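Long-range contacts in lipase (Penicillium expansum, PDB 3G7N), which hydrolyses acylglycerol lipids such as triacylglycerols, releasing free fatty acids, as a secreted alkaline lipase of the alpha/beta hydrolase fold: residues 82-90 against 140-148; 202-210 against 219-229. All blocks are in the same frame, centred on the assembly; numbering follows the deposited sequence.

In the fold
Interaction 1 packs the loop 82-90 on helix 133-148. This helix follows the nucleophile Ser-132, which sits on the elbow between strand 125-131 and the helix. Interaction 1 involves the far end of that helix and lies away from the catalytic residues. Interaction 2 joins strand 206-210 of the large mixed sheet to the disulfide loop 219-229. It lies closer to the charge relay: the side chain of Tyr-209 is about 6 Å from that of Asp-188, and Ser-229 is about 10 Å from His-241, side chain to side chain. The centres of the two contacts are 23 Å apart. Tyr-204 touches both: its OH, hydrogen-bonded to Ser-139 O, packs 3.4 Å from CD2 of His-142.

Interaction 1. Residues 82-90 against 140-148; sequences PELSGVTFP and IAHVALAQN
Asn-148, in the last turn of the helix, reaches the loop through its side-chain amide. Its ND2 gives a hydrogen bond to Ser-85 O at 3.0 Å, though the position of this oxygen is less certain. The same nitrogen also donates to Ala-144 O, one turn back, at 2.9 Å. That bond, almost in the amide plane, probably sets the rotation of the group, and the one to Ser-85 O agrees with it. On the other branch, OD1 takes a bond from a water that also donates to Ser-85 OG. OD1 also sits 3.5 Å from Gly-86 CA, where a side chain would clash.

Next to this polar end, Val-87 lies across Gln-147 at about a right angle. Its CG2 also meets Ala-144 CA at 4.0 Å. Its CG1, anti to the backbone N (chi1 -179°), covers one face of the Phe-89 ring, while Pro-82 CG covers the opposite face. Leu-84 and Ile-140 meet tip to tip, CD1 to CD1 at 3.9 Å. Ile-140 CD1 also comes to the edge of the Phe-89 ring, 4.2 Å from CZ.

Further out, a type II beta turn from Leu-84 to Val-87 shapes the loop. Ser-85 OG is hydrogen-bonded to Asp-108 of helix 97-120, while Trp-169 and Phe-172 of helix 167-175 pack on Val-143. The loop thus meets the helix through the Asn-148 amide at one end and apolar packing on Ile-140 and Val-143 further back.

Interaction 2. Residues 202-210 against 219-229; sequences KHYGTEYYS and KCEGQRDKSCS. With SO4 (sulfate ion), chain D.
Glu-207 OE2 is gripped by several donors. Ser-229 OG donates to it at 2.7 Å on the syn side, 25° out of the carboxylate plane. Ser-229 N adds a weak bond at 3.3 Å, and Asn-184 ND2 of the neighbouring strand 179-185 supplies another. The other oxygen, OE1, accepts from a water at 2.7 Å, and that water also binds Gly-222 O and Asp-225 N. Glu-207 reaches this site with CG anti to the backbone N (chi1 -172°) and an extended chain, which carries the carboxylate to Ser-229 and Cys-228 of the loop.

The backbones meet in a short antiparallel pairing. Cys-220 N donates to Glu-207 O at 2.8 Å, and Tyr-208 with Lys-219 forms a non-hydrogen-bonded pair. Their side chains run side by side, with Lys-219 CB 3.7 Å from Tyr-208 CE1. At the other end, Gln-223 NE2 donates to Gly-205 O at 2.9 Å, while its OE1 is bonded to Arg-182.

Tyr-209 packs against the disulfide between Cys-220 and Cys-228. Cys-228 CA stands over one ring face, 3.7 Å from the centroid and 7° off the normal, a CH-pi contact. Tyr-209 CB touches both sulfurs, and its OH bonds Asn-232. An alanine here, lacking the ring and its hydroxyl, would probably open a gap against Cys-228 CA and leave Asn-232 ND2 without this partner.

Within the loop, Asp-225 OD1 accepts from Ser-227 N in an Asx turn, and OD2 accepts from Glu-221 N through its anti lone pair. The loop is therefore closed covalently by its disulfide and tied to strand 206-210 through a buried carboxylate, whose negative charge is probably eased by the surrounding donors.

Interaction 1. Residues 82-90 against 140-148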
loop_
_atom_site.group_PDB
_atom_site.type_symbol
_atom_site.label_atom_id
_atom_site.label_comp_id
_atom_site.label_asym_id
_atom_site.label_seq_id
_atom_site.Cartn_x
_atom_site.Cartn_y
_atom_site.Cartn_z
ATOM N N PRO A 82 12.329 -14.165 -0.463
ATOM C CA PRO A 82 12.105 -13.268 -1.593
ATOM C C PRO A 82 13.409 -12.906 -2.285
ATOM O O PRO A 82 14.470 -12.906 -1.656
ATOM C CB PRO A 82 11.517 -12.025 -0.933
ATOM C CG PRO A 82 12.057 -12.031 0.429
ATOM C CD PRO A 82 12.205 -13.476 0.832
ATOM N N GLU A 83 13.294 -12.493 -3.539
ATOM C CA GLU A 83 14.428 -12.038 -4.328
ATOM C C GLU A 83 13.926 -10.952 -5.279
ATOM O O GLU A 83 13.041 -11.206 -6.097
ATOM C CB GLU A 83 15.018 -13.211 -5.117
ATOM C CG GLU A 83 16.153 -12.832 -6.055
ATOM C CD GLU A 83 17.081 -13.998 -6.363
ATOM O OE1 GLU A 83 16.624 -15.163 -6.315
ATOM O OE2 GLU A 83 18.269 -13.743 -6.661
ATOM N N LEU A 84 14.523 -9.769 -5.187
ATOM C CA LEU A 84 14.145 -8.637 -6.043
ATOM C C LEU A 84 15.401 -7.848 -6.414
ATOM O O LEU A 84 16.209 -7.510 -5.541
ATOM C CB LEU A 84 13.167 -7.716 -5.295
ATOM C CG LEU A 84 11.807 -8.313 -4.903
ATOM C CD1 LEU A 84 11.061 -7.362 -3.968
ATOM C CD2 LEU A 84 10.964 -8.663 -6.113
ATOM N N SER A 85 15.444 -7.343 -7.642
ATOM C CA SER A 85 16.607 -6.564 -8.048
ATOM C C SER A 85 16.764 -5.312 -7.199
ATOM O O SER A 85 15.785 -4.596 -6.916
ATOM C CB SER A 85 16.543 -6.233 -9.535
ATOM O OG SER A 85 15.475 -5.341 -9.824
ATOM N N GLY A 86 17.998 -5.044 -6.785
ATOM C CA GLY A 86 18.334 -3.840 -6.053
ATOM C C GLY A 86 17.995 -3.928 -4.583
ATOM O O GLY A 86 18.231 -2.990 -3.838
ATOM N N VAL A 87 17.421 -5.062 -4.170
ATOM C CA VAL A 87 17.073 -5.274 -2.769
ATOM C C VAL A 87 17.963 -6.356 -2.160
ATOM O O VAL A 87 18.138 -7.419 -2.755
ATOM C CB VAL A 87 15.593 -5.717 -2.599
ATOM C CG1 VAL A 87 15.256 -5.900 -1.131
ATOM C CG2 VAL A 87 14.661 -4.710 -3.274
ATOM N N THR A 88 18.526 -6.070 -0.992
ATOM C CA THR A 88 19.298 -7.079 -0.264
ATOM C C THR A 88 18.539 -7.489 1.003
ATOM O O THR A 88 18.554 -6.792 2.006
ATOM C CB THR A 88 20.706 -6.571 0.087
ATOM O OG1 THR A 88 21.385 -6.179 -1.118
ATOM C CG2 THR A 88 21.512 -7.680 0.763
ATOM N N PHE A 89 17.902 -8.656 0.942
ATOM C CA PHE A 89 17.102 -9.149 2.073
ATOM C C PHE A 89 17.994 -9.912 3.046
ATOM O O PHE A 89 18.668 -10.863 2.625
ATOM C CB PHE A 89 16.010 -10.108 1.585
ATOM C CG PHE A 89 14.889 -9.436 0.830
ATOM C CD1 PHE A 89 13.877 -8.773 1.508
ATOM C CD2 PHE A 89 14.798 -9.569 -0.544
ATOM C CE1 PHE A 89 12.794 -8.232 0.813
ATOM C CE2 PHE A 89 13.700 -9.058 -1.243
ATOM C CZ PHE A 89 12.668 -8.463 -0.541
ATOM N N PRO A 90 17.819 -9.669 4.353
ATOM C CA PRO A 90 18.447 -10.587 5.307
ATOM C C PRO A 90 17.948 -12.007 5.127
ATOM O O PRO A 90 16.786 -12.229 4.749
ATOM C CB PRO A 90 18.022 -10.037 6.662
ATOM C CG PRO A 90 17.869 -8.548 6.412
ATOM C CD PRO A 90 17.334 -8.440 5.005
ATOM N N ILE A 140 5.358 -4.195 0.048
ATOM C CA ILE A 140 6.612 -4.601 -0.567
ATOM C C ILE A 140 7.193 -3.504 -1.442
ATOM O O ILE A 140 8.417 -3.292 -1.424
ATOM C CB ILE A 140 6.501 -5.975 -1.297
ATOM C CG1 ILE A 140 7.863 -6.378 -1.885
ATOM C CG2 ILE A 140 5.373 -6.008 -2.305
ATOM C CD1 ILE A 140 8.954 -6.597 -0.833
ATOM N N ALA A 141 6.347 -2.756 -2.163
ATOM C CA ALA A 141 6.834 -1.599 -2.927
ATOM C C ALA A 141 7.646 -0.628 -2.088
ATOM O O ALA A 141 8.666 -0.096 -2.545
ATOM C CB ALA A 141 5.672 -0.857 -3.595
ATOM N N HIS A 142 7.228 -0.409 -0.855
ATOM C CA HIS A 142 7.931 0.486 0.050
ATOM C C HIS A 142 9.405 0.067 0.198
ATOM O O HIS A 142 10.322 0.883 0.074
ATOM C CB HIS A 142 7.244 0.487 1.419
ATOM C CG HIS A 142 7.892 1.398 2.409
ATOM N ND1 HIS A 142 7.753 2.764 2.347
ATOM C CD2 HIS A 142 8.717 1.135 3.456
ATOM C CE1 HIS A 142 8.469 3.311 3.318
ATOM N NE2 HIS A 142 9.028 2.346 4.027
ATOM N N VAL A 143 9.623 -1.217 0.440
ATOM C CA VAL A 143 10.974 -1.752 0.596
ATOM C C VAL A 143 11.731 -1.772 -0.736
ATOM O O VAL A 143 12.899 -1.387 -0.797
ATOM C CB VAL A 143 10.919 -3.176 1.208
ATOM C CG1 VAL A 143 12.281 -3.848 1.176
ATOM C CG2 VAL A 143 10.401 -3.115 2.634
ATOM N N ALA A 144 11.059 -2.095 -1.829
ATOM C CA ALA A 144 11.676 -2.076 -3.149
ATOM C C ALA A 144 12.188 -0.674 -3.469
ATOM O O ALA A 144 13.276 -0.516 -4.037
ATOM C CB ALA A 144 10.669 -2.518 -4.218
ATOM N N LEU A 145 11.361 0.335 -3.244
ATOM C CA LEU A 145 11.749 1.713 -3.530
ATOM C C LEU A 145 12.846 2.208 -2.588
ATOM O O LEU A 145 13.773 2.911 -3.016
ATOM C CB LEU A 145 10.516 2.637 -3.497
ATOM C CG LEU A 145 9.448 2.372 -4.557
ATOM C CD1 LEU A 145 8.203 3.187 -4.220
ATOM C CD2 LEU A 145 9.963 2.710 -5.969
ATOM N N ALA A 146 12.716 1.930 -1.296
ATOM C CA ALA A 146 13.728 2.374 -0.330
ATOM C C ALA A 146 15.090 1.806 -0.683
ATOM O O ALA A 146 16.109 2.517 -0.575
ATOM C CB ALA A 146 13.337 1.946 1.082
ATOM N N GLN A 147 15.123 0.548 -1.096
ATOM C CA GLN A 147 16.386 -0.134 -1.365
ATOM C C GLN A 147 16.976 0.310 -2.703
ATOM O O GLN A 147 18.208 0.451 -2.834
ATOM C CB GLN A 147 16.169 -1.641 -1.368
ATOM C CG GLN A 147 15.928 -2.218 0.013
ATOM C CD GLN A 147 17.220 -2.536 0.724
ATOM O OE1 GLN A 147 17.476 -2.030 1.822
ATOM N NE2 GLN A 147 17.990 -3.428 0.153
ATOM N N ASN A 148 16.129 0.533 -3.707
ATOM C CA ASN A 148 16.622 0.956 -5.016
ATOM C C ASN A 148 16.947 2.437 -5.104
ATOM O O ASN A 148 17.823 2.834 -5.884
ATOM C CB ASN A 148 15.639 0.577 -6.118
ATOM C CG ASN A 148 15.813 -0.864 -6.579
ATOM O OD1 ASN A 148 16.655 -1.147 -7.434
ATOM N ND2 ASN A 148 15.082 -1.797 -5.959
HETATM O O HOH W 1 16.754 -2.830 -9.623
#

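Interaction 2. Residues 202-210 against 219-229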
loop_
_atom_site.group_PDB
_atom_site.type_symbol
_atom_site.label_atom_id
_atom_site.label_comp_id
_atom_site.label_asym_id
_atom_site.label_seq_id
_atom_site.Cartn_x
_atom_site.Cartn_y
_atom_site.Cartn_z
ATOM N N LYS A 202 3.254 -10.702 10.382
ATOM C CA LYS A 202 3.543 -9.482 11.123
ATOM C C LYS A 202 3.454 -8.264 10.224
ATOM O O LYS A 202 4.020 -8.252 9.116
ATOM C CB LYS A 202 4.932 -9.561 11.771
ATOM C CG LYS A 202 5.114 -10.770 12.707
ATOM C CD LYS A 202 4.174 -10.692 13.901
ATOM C CE LYS A 202 4.434 -11.820 14.902
ATOM N NZ LYS A 202 3.454 -11.757 16.032
ATOM N N HIS A 203 2.783 -7.249 10.754
ATOM C CA HIS A 203 2.730 -5.919 10.152
ATOM C C HIS A 203 3.977 -5.114 10.499
ATOM O O HIS A 203 4.627 -5.360 11.532
ATOM C CB HIS A 203 1.517 -5.149 10.669
ATOM C CG HIS A 203 0.217 -5.598 10.089
ATOM N ND1 HIS A 203 -0.108 -5.409 8.761
ATOM C CD2 HIS A 203 -0.887 -6.097 10.689
ATOM C CE1 HIS A 203 -1.363 -5.778 8.572
ATOM N NE2 HIS A 203 -1.862 -6.185 9.727
ATOM N N TYR A 204 4.225 -4.070 9.710
ATOM C CA TYR A 204 5.101 -2.975 10.145
ATOM C C TYR A 204 4.455 -1.648 9.777
ATOM O O TYR A 204 3.403 -1.609 9.135
ATOM C CB TYR A 204 6.510 -3.118 9.534
ATOM C CG TYR A 204 6.623 -2.773 8.048
ATOM C CD1 TYR A 204 7.259 -1.597 7.647
ATOM C CD2 TYR A 204 6.239 -3.673 7.063
ATOM C CE1 TYR A 204 7.387 -1.280 6.301
ATOM C CE2 TYR A 204 6.397 -3.378 5.716
ATOM C CZ TYR A 204 7.005 -2.196 5.350
ATOM O OH TYR A 204 7.160 -1.848 4.032
ATOM N N GLY A 205 5.067 -0.554 10.205
ATOM C CA GLY A 205 4.631 0.778 9.826
ATOM C C GLY A 205 3.886 1.464 10.949
ATOM O O GLY A 205 3.968 1.052 12.119
ATOM N N THR A 206 3.192 2.531 10.613
ATOM C CA THR A 206 2.322 3.230 11.554
ATOM C C THR A 206 0.881 3.050 11.087
ATOM O O THR A 206 0.557 3.359 9.944
ATOM C CB THR A 206 2.640 4.738 11.589
ATOM O OG1 THR A 206 4.006 4.918 11.989
ATOM C CG2 THR A 206 1.731 5.470 12.555
ATOM N N GLU A 207 0.041 2.495 11.953
ATOM C CA GLU A 207 -1.349 2.294 11.599
ATOM C C GLU A 207 -2.156 3.529 11.913
ATOM O O GLU A 207 -1.976 4.136 12.973
ATOM C CB GLU A 207 -1.945 1.075 12.324
ATOM C CG GLU A 207 -3.357 0.722 11.807
ATOM C CD GLU A 207 -4.038 -0.457 12.496
ATOM O OE1 GLU A 207 -3.468 -1.051 13.433
ATOM O OE2 GLU A 207 -5.175 -0.761 12.091
ATOM N N TYR A 208 -3.036 3.908 10.997
ATOM C CA TYR A 208 -4.042 4.937 11.226
ATOM C C TYR A 208 -5.399 4.299 10.985
ATOM O O TYR A 208 -5.499 3.291 10.279
ATOM C CB TYR A 208 -3.878 6.101 10.241
ATOM C CG TYR A 208 -2.594 6.893 10.414
ATOM C CD1 TYR A 208 -2.553 8.005 11.257
ATOM C CD2 TYR A 208 -1.402 6.464 9.835
ATOM C CE1 TYR A 208 -1.355 8.677 11.509
ATOM C CE2 TYR A 208 -0.210 7.168 10.016
ATOM C CZ TYR A 208 -0.186 8.230 10.915
ATOM O OH TYR A 208 1.001 8.902 11.146
ATOM N N TYR A 209 -6.450 4.871 11.568
ATOM C CA TYR A 209 -7.742 4.210 11.579
ATOM C C TYR A 209 -8.826 5.275 11.591
ATOM O O TYR A 209 -8.654 6.327 12.218
ATOM C CB TYR A 209 -7.830 3.316 12.820
ATOM C CG TYR A 209 -8.949 2.304 12.800
ATOM C CD1 TYR A 209 -8.833 1.114 12.090
ATOM C CD2 TYR A 209 -10.041 2.458 13.630
ATOM C CE1 TYR A 209 -9.815 0.164 12.118
ATOM C CE2 TYR A 209 -10.992 1.434 13.762
ATOM C CZ TYR A 209 -10.859 0.294 12.979
ATOM O OH TYR A 209 -11.786 -0.726 13.086
ATOM N N SER A 210 -9.916 5.058 10.876
ATOM C CA SER A 210 -11.015 6.015 10.918
ATOM C C SER A 210 -12.321 5.314 10.653
ATOM O O SER A 210 -12.340 4.162 10.189
ATOM C CB SER A 210 -10.811 7.175 9.921
ATOM O OG SER A 210 -11.358 6.872 8.643
ATOM N N LYS A 219 -4.213 7.954 15.178
ATOM C CA LYS A 219 -2.935 7.293 15.018
ATOM C C LYS A 219 -2.802 6.212 16.058
ATOM O O LYS A 219 -2.978 6.452 17.252
ATOM C CB LYS A 219 -1.804 8.307 15.190
ATOM C CG LYS A 219 -0.413 7.730 15.032
ATOM C CD LYS A 219 0.656 8.803 15.283
ATOM C CE LYS A 219 2.015 8.366 14.764
ATOM N NZ LYS A 219 3.017 9.475 14.818
ATOM N N CYS A 220 -2.549 4.998 15.599
ATOM C CA CYS A 220 -2.579 3.826 16.458
ATOM C C CYS A 220 -1.223 3.590 17.098
ATOM O O CYS A 220 -0.195 4.002 16.569
ATOM C CB CYS A 220 -2.987 2.609 15.624
ATOM S SG CYS A 220 -4.500 2.858 14.669
ATOM N N GLU A 221 -1.227 2.930 18.250
ATOM C CA GLU A 221 0.000 2.612 18.958
ATOM C C GLU A 221 0.458 1.201 18.637
ATOM O O GLU A 221 -0.270 0.234 18.875
ATOM C CB GLU A 221 -0.220 2.747 20.473
ATOM C CG GLU A 221 -0.855 4.060 20.900
ATOM C CD GLU A 221 -1.402 4.007 22.322
ATOM O OE1 GLU A 221 -0.854 3.226 23.136
ATOM O OE2 GLU A 221 -2.350 4.767 22.633
ATOM N N GLY A 222 1.648 1.080 18.064
ATOM C CA GLY A 222 2.186 -0.223 17.722
ATOM C C GLY A 222 1.437 -0.827 16.536
ATOM O O GLY A 222 0.750 -0.119 15.786
ATOM N N GLN A 223 1.591 -2.126 16.348
ATOM C CA GLN A 223 1.041 -2.778 15.153
ATOM C C GLN A 223 -0.403 -3.254 15.326
ATOM O O GLN A 223 -1.081 -3.526 14.334
ATOM C CB GLN A 223 1.933 -3.937 14.701
ATOM C CG GLN A 223 3.360 -3.511 14.368
ATOM C CD GLN A 223 3.385 -2.361 13.376
ATOM O OE1 GLN A 223 2.682 -2.385 12.358
ATOM N NE2 GLN A 223 4.269 -1.402 13.602
ATOM N N ARG A 224 -0.796 -3.559 16.563
ATOM C CA ARG A 224 -2.052 -4.246 16.840
ATOM C C ARG A 224 -2.790 -3.541 17.983
ATOM O O ARG A 224 -3.331 -4.191 18.892
ATOM C CB ARG A 224 -1.774 -5.713 17.179
ATOM C CG ARG A 224 -1.025 -6.458 16.085
ATOM C CD ARG A 224 -1.861 -6.629 14.815
ATOM N NE ARG A 224 -2.947 -7.582 15.048
ATOM C CZ ARG A 224 -4.067 -7.656 14.338
ATOM N NH1 ARG A 224 -4.308 -6.784 13.368
ATOM N NH2 ARG A 224 -4.959 -8.594 14.622
ATOM N N ASP A 225 -2.888 -2.218 17.894
ATOM C CA ASP A 225 -3.665 -1.432 18.855
ATOM C C ASP A 225 -5.113 -1.920 18.862
ATOM O O ASP A 225 -5.751 -1.998 17.806
ATOM C CB ASP A 225 -3.626 0.040 18.428
ATOM C CG ASP A 225 -4.121 0.983 19.503
ATOM O OD1 ASP A 225 -5.086 0.644 20.223
ATOM O OD2 ASP A 225 -3.629 2.133 19.522
ATOM N N LYS A 226 -5.645 -2.255 20.043
ATOM C CA LYS A 226 -7.004 -2.793 20.127
ATOM C C LYS A 226 -8.079 -1.731 19.923
ATOM O O LYS A 226 -9.251 -2.052 19.717
ATOM C CB LYS A 226 -7.216 -3.557 21.445
ATOM C CG LYS A 226 -6.310 -4.776 21.607
ATOM C CD LYS A 226 -6.384 -5.727 20.408
ATOM C CE LYS A 226 -5.391 -6.897 20.539
ATOM N NZ LYS A 226 -3.991 -6.577 20.085
ATOM N N SER A 227 -7.665 -0.472 19.828
ATOM C CA SER A 227 -8.571 0.588 19.405
ATOM C C SER A 227 -8.651 0.736 17.895
ATOM O O SER A 227 -9.465 1.499 17.384
ATOM C CB SER A 227 -8.174 1.921 20.027
ATOM O OG SER A 227 -8.362 1.868 21.434
ATOM N N CYS A 228 -7.821 -0.013 17.179
ATOM C CA CYS A 228 -7.813 0.074 15.721
ATOM C C CYS A 228 -8.228 -1.298 15.174
ATOM O O CYS A 228 -9.136 -1.933 15.725
ATOM C CB CYS A 228 -6.448 0.551 15.215
ATOM S SG CYS A 228 -5.981 2.164 15.913
ATOM N N SER A 229 -7.671 -1.718 14.042
ATOM C CA SER A 229 -8.160 -2.937 13.384
ATOM C C SER A 229 -8.169 -4.147 14.342
ATOM O O SER A 229 -9.112 -4.953 14.323
ATOM C CB SER A 229 -7.361 -3.245 12.104
ATOM O OG SER A 229 -5.956 -3.283 12.339
HETATM S S SO4 D . -11.917 2.044 21.654
HETATM O O1 SO4 D . -11.069 3.234 21.790
HETATM O O2 SO4 D . -11.338 0.946 22.427
HETATM O O3 SO4 D . -13.260 2.332 22.152
HETATM O O4 SO4 D . -11.987 1.645 20.248
HETATM O O HOH W 2 -4.719 -2.806 15.248
HETATM O O HOH W 3 -2.019 -0.605 15.688
HETATM O O HOH W 4 1.010 2.410 14.636
#